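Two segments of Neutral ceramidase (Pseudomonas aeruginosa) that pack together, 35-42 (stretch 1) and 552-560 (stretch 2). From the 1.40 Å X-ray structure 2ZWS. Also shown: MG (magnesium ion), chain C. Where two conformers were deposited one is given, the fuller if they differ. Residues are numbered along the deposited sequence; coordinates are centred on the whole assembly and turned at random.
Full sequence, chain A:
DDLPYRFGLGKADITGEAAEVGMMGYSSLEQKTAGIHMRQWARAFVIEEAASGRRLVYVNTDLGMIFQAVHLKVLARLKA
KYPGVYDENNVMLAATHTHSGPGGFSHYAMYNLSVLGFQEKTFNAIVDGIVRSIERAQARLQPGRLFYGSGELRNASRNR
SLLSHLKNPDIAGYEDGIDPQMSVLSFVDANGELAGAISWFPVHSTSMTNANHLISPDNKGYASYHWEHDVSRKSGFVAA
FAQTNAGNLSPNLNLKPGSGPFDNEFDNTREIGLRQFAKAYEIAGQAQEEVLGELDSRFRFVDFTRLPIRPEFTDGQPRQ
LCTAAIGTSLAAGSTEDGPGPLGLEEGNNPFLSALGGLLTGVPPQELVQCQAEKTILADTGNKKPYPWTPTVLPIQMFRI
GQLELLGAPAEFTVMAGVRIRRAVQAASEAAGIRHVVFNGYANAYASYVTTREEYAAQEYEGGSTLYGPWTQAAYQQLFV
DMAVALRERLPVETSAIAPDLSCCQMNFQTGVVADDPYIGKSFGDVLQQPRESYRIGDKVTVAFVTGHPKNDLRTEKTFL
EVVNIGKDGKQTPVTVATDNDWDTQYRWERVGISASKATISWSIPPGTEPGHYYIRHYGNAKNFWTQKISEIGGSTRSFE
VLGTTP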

# COMPACT_ATOMS: atom_id res chain seq x y z
N GLY A 35 14.79 1.05 -10.34
CA GLY A 35 14.46 -0.26 -10.88
C GLY A 35 13.31 -0.91 -10.16
O GLY A 35 12.54 -0.23 -9.44
N ILE A 36 13.16 -2.22 -10.37
CA ILE A 36 12.06 -2.95 -9.75
C ILE A 36 12.61 -4.21 -9.12
O ILE A 36 13.37 -4.94 -9.76
CB ILE A 36 11.01 -3.36 -10.82
CG1 ILE A 36 10.36 -2.09 -11.41
CG2 ILE A 36 9.98 -4.37 -10.26
CD1 ILE A 36 9.49 -2.37 -12.60
N HIS A 37 12.26 -4.43 -7.85
CA HIS A 37 12.43 -5.76 -7.29
C HIS A 37 11.19 -6.62 -7.55
O HIS A 37 11.27 -7.67 -8.19
CB HIS A 37 12.77 -5.73 -5.81
CG HIS A 37 13.00 -7.10 -5.26
ND1 HIS A 37 12.94 -7.38 -3.91
CD2 HIS A 37 13.27 -8.28 -5.88
CE1 HIS A 37 13.17 -8.67 -3.72
NE2 HIS A 37 13.38 -9.24 -4.90
N MET A 38 10.04 -6.16 -7.05
CA MET A 38 8.76 -6.78 -7.37
C MET A 38 7.77 -5.66 -7.69
O MET A 38 7.91 -4.53 -7.21
CB MET A 38 8.25 -7.68 -6.22
CG MET A 38 9.10 -8.95 -5.94
SD MET A 38 8.24 -10.35 -5.11
CE MET A 38 7.58 -9.53 -3.66
N ARG A 39 6.77 -5.99 -8.52
CA ARG A 39 5.79 -4.99 -8.90
C ARG A 39 4.79 -4.73 -7.77
O ARG A 39 4.71 -5.49 -6.80
CB ARG A 39 5.05 -5.40 -10.18
CG ARG A 39 5.94 -5.20 -11.43
CD ARG A 39 5.15 -5.31 -12.78
NE ARG A 39 6.09 -4.93 -13.85
CZ ARG A 39 6.05 -3.81 -14.57
NH1 ARG A 39 5.03 -2.96 -14.48
NH2 ARG A 39 7.04 -3.57 -15.43
N GLN A 40 4.04 -3.64 -7.93
CA GLN A 40 2.97 -3.24 -7.03
C GLN A 40 1.63 -3.62 -7.65
O GLN A 40 1.40 -3.38 -8.86
CB GLN A 40 3.01 -1.72 -6.85
CG GLN A 40 4.34 -1.23 -6.24
CD GLN A 40 4.42 0.28 -6.27
OE1 GLN A 40 4.08 0.94 -5.29
NE2 GLN A 40 4.79 0.82 -7.38
N TRP A 41 0.72 -4.15 -6.83
CA TRP A 41 -0.58 -4.65 -7.32
C TRP A 41 -1.73 -4.09 -6.50
O TRP A 41 -1.57 -3.76 -5.28
CB TRP A 41 -0.64 -6.20 -7.23
CG TRP A 41 0.50 -6.80 -8.03
CD1 TRP A 41 1.76 -7.11 -7.57
CD2 TRP A 41 0.48 -7.12 -9.43
NE1 TRP A 41 2.53 -7.61 -8.61
CE2 TRP A 41 1.77 -7.62 -9.76
CE3 TRP A 41 -0.49 -7.03 -10.42
CZ2 TRP A 41 2.09 -8.02 -11.05
CZ3 TRP A 41 -0.17 -7.44 -11.71
CH2 TRP A 41 1.12 -7.92 -12.02
N ALA A 42 -2.86 -3.92 -7.18
CA ALA A 42 -4.15 -3.76 -6.53
C ALA A 42 -4.83 -5.12 -6.54
O ALA A 42 -4.91 -5.78 -7.58
CB ALA A 42 -5.01 -2.76 -7.29
N ASP A 552 7.74 4.26 -20.55
CA ASP A 552 6.63 3.31 -20.56
C ASP A 552 6.74 2.46 -19.29
O ASP A 552 7.77 1.83 -19.06
CB ASP A 552 6.66 2.45 -21.82
CG ASP A 552 5.36 1.69 -22.06
OD1 ASP A 552 4.84 1.02 -21.13
OD2 ASP A 552 4.83 1.78 -23.20
N LEU A 553 5.68 2.42 -18.49
CA LEU A 553 5.69 1.64 -17.22
C LEU A 553 5.65 0.15 -17.44
O LEU A 553 5.84 -0.64 -16.50
CB LEU A 553 4.48 2.01 -16.38
CG LEU A 553 4.30 3.50 -16.15
CD1 LEU A 553 3.11 3.75 -15.24
CD2 LEU A 553 5.51 4.06 -15.55
N ARG A 554 5.35 -0.24 -18.67
CA ARG A 554 5.21 -1.64 -19.04
C ARG A 554 4.17 -2.36 -18.16
O ARG A 554 4.37 -3.47 -17.67
CB ARG A 554 6.57 -2.34 -19.08
CG ARG A 554 7.51 -1.65 -20.09
CD ARG A 554 8.61 -2.54 -20.61
NE ARG A 554 8.12 -3.64 -21.45
CZ ARG A 554 7.79 -3.52 -22.73
NH1 ARG A 554 7.36 -4.59 -23.39
NH2 ARG A 554 7.86 -2.34 -23.34
N THR A 555 3.06 -1.66 -17.96
CA THR A 555 1.95 -2.09 -17.14
C THR A 555 1.41 -3.43 -17.69
O THR A 555 1.15 -3.56 -18.92
CB THR A 555 0.89 -0.99 -17.16
OG1 THR A 555 1.43 0.25 -16.65
CG2 THR A 555 -0.38 -1.39 -16.39
N GLU A 556 1.27 -4.42 -16.80
CA GLU A 556 0.81 -5.78 -17.14
C GLU A 556 1.79 -6.53 -18.03
O GLU A 556 1.49 -7.61 -18.56
CB GLU A 556 -0.60 -5.79 -17.77
CG GLU A 556 -1.70 -5.13 -16.88
CD GLU A 556 -2.02 -5.90 -15.59
OE1 GLU A 556 -1.76 -7.11 -15.47
OE2 GLU A 556 -2.65 -5.30 -14.72
N LYS A 557 2.96 -5.91 -18.22
CA LYS A 557 4.06 -6.53 -18.96
C LYS A 557 5.32 -6.58 -18.10
O LYS A 557 5.23 -6.62 -16.86
CB LYS A 557 4.25 -5.85 -20.32
CG LYS A 557 2.99 -5.94 -21.21
CD LYS A 557 3.15 -5.10 -22.48
CE LYS A 557 3.87 -5.89 -23.57
NZ LYS A 557 4.12 -5.05 -24.78
N THR A 558 6.51 -6.58 -18.72
CA THR A 558 7.72 -6.78 -17.96
C THR A 558 8.94 -6.17 -18.63
O THR A 558 9.01 -6.03 -19.84
CB THR A 558 7.97 -8.31 -17.72
OG1 THR A 558 9.11 -8.51 -16.87
CG2 THR A 558 8.11 -9.08 -19.05
N PHE A 559 9.91 -5.79 -17.82
CA PHE A 559 11.21 -5.36 -18.34
C PHE A 559 12.15 -6.51 -18.61
O PHE A 559 13.23 -6.32 -19.20
CB PHE A 559 11.88 -4.37 -17.37
CG PHE A 559 11.21 -3.02 -17.33
CD1 PHE A 559 11.46 -2.09 -18.34
CD2 PHE A 559 10.29 -2.70 -16.33
CE1 PHE A 559 10.85 -0.85 -18.34
CE2 PHE A 559 9.67 -1.45 -16.31
CZ PHE A 559 9.93 -0.52 -17.34
N LEU A 560 11.77 -7.71 -18.18
CA LEU A 560 12.67 -8.85 -18.28
C LEU A 560 11.90 -10.16 -18.26
O LEU A 560 10.84 -10.29 -17.66
CB LEU A 560 13.70 -8.85 -17.14
CG LEU A 560 13.21 -9.23 -15.73
CD1 LEU A 560 13.36 -10.75 -15.45
CD2 LEU A 560 13.88 -8.37 -14.66
MG MG C . 11.84 -9.21 -9.64
O HOH W 1 12.54 -7.36 -11.23

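Arg-39 holds the two stretches together: its guanidinium reaches into the loop of stretch 2 and donates to a single backbone carbonyl. NH1 of Arg-39 lies 3.2 Å from O of Leu-553, with an N-H...O angle of 156°, a sound hydrogen bond. NH2 of Arg-39 adds a weak one to the same O of Leu-553 at 3.3 Å and 146°. The carbonyl oxygen sits near the guanidinium plane, at its edge, where the N-H bonds of both terminal nitrogens can converge on it. The side chain gets there by extension: chi1 is m, and chi2 and chi3 are both t, so the charged group is carried far from a backbone that otherwise keeps its distance. The nearest CA pairs across the stretches are 9.0 Å (Ile-36 to Phe-559) and 9.4 Å (Arg-39 to Thr-558), and no backbone-to-backbone hydrogen bond links the two.

Two further carbonyls lie over one face of the same guanidinium. O of Arg-554 is 3.3 Å from NH1 of Arg-39, and O of Lys-557 is 3.6 Å from NE of Arg-39. The first is close but poorly angled for a hydrogen bond, as expected of an oxygen above the plane, since the N-H bonds lie within it; the partial negative charge of a carbonyl nevertheless suits the cation beneath.

Stretch 2 folds on itself where it meets this group. Arg-554 to Lys-557 form a type II beta turn, closed by the backbone hydrogen bond from N of Lys-557 to O of Arg-554 (2.9 Å). Ahead of the turn, N of Arg-554 donates to OD1 of Asp-552 at 2.8 Å. The side chain of Arg-554 then bridges the loop, NE donating to O of Thr-558 at 3.0 Å, while OG1 of Thr-558 donates to O of Leu-560 at 2.6 Å. These bonds within the stretch tie the loop to itself.

Packing completes the contact. NH2 of Arg-39 comes within 3.5 Å of CD2 of Phe-559, an approach oblique to the phenyl ring. CD1 of Ile-36 meets the same carbon, CD2 of Phe-559, at 3.8 Å, an apolar contact between two buried side chains whose CA-to-CB bonds each point toward the other stretch. The CA-to-CB bond of Glu-556 points away from stretch 1, but the end of its side chain comes nearer, placing OE1 of Glu-556 4.1 Å from CZ3 of Trp-41, at the edge of the indole. That is where the ring's C-H groups carry slight positive charge.

In all, 250 Å² is buried, both sides summed, and Arg-39 contributes the largest share. Beside this contact, O of His-37 binds the magnesium ion at 2.2 Å, and a water that also coordinates it (2.5 Å from MG to the water oxygen) donates to O of Ile-36 at 3.0 Å.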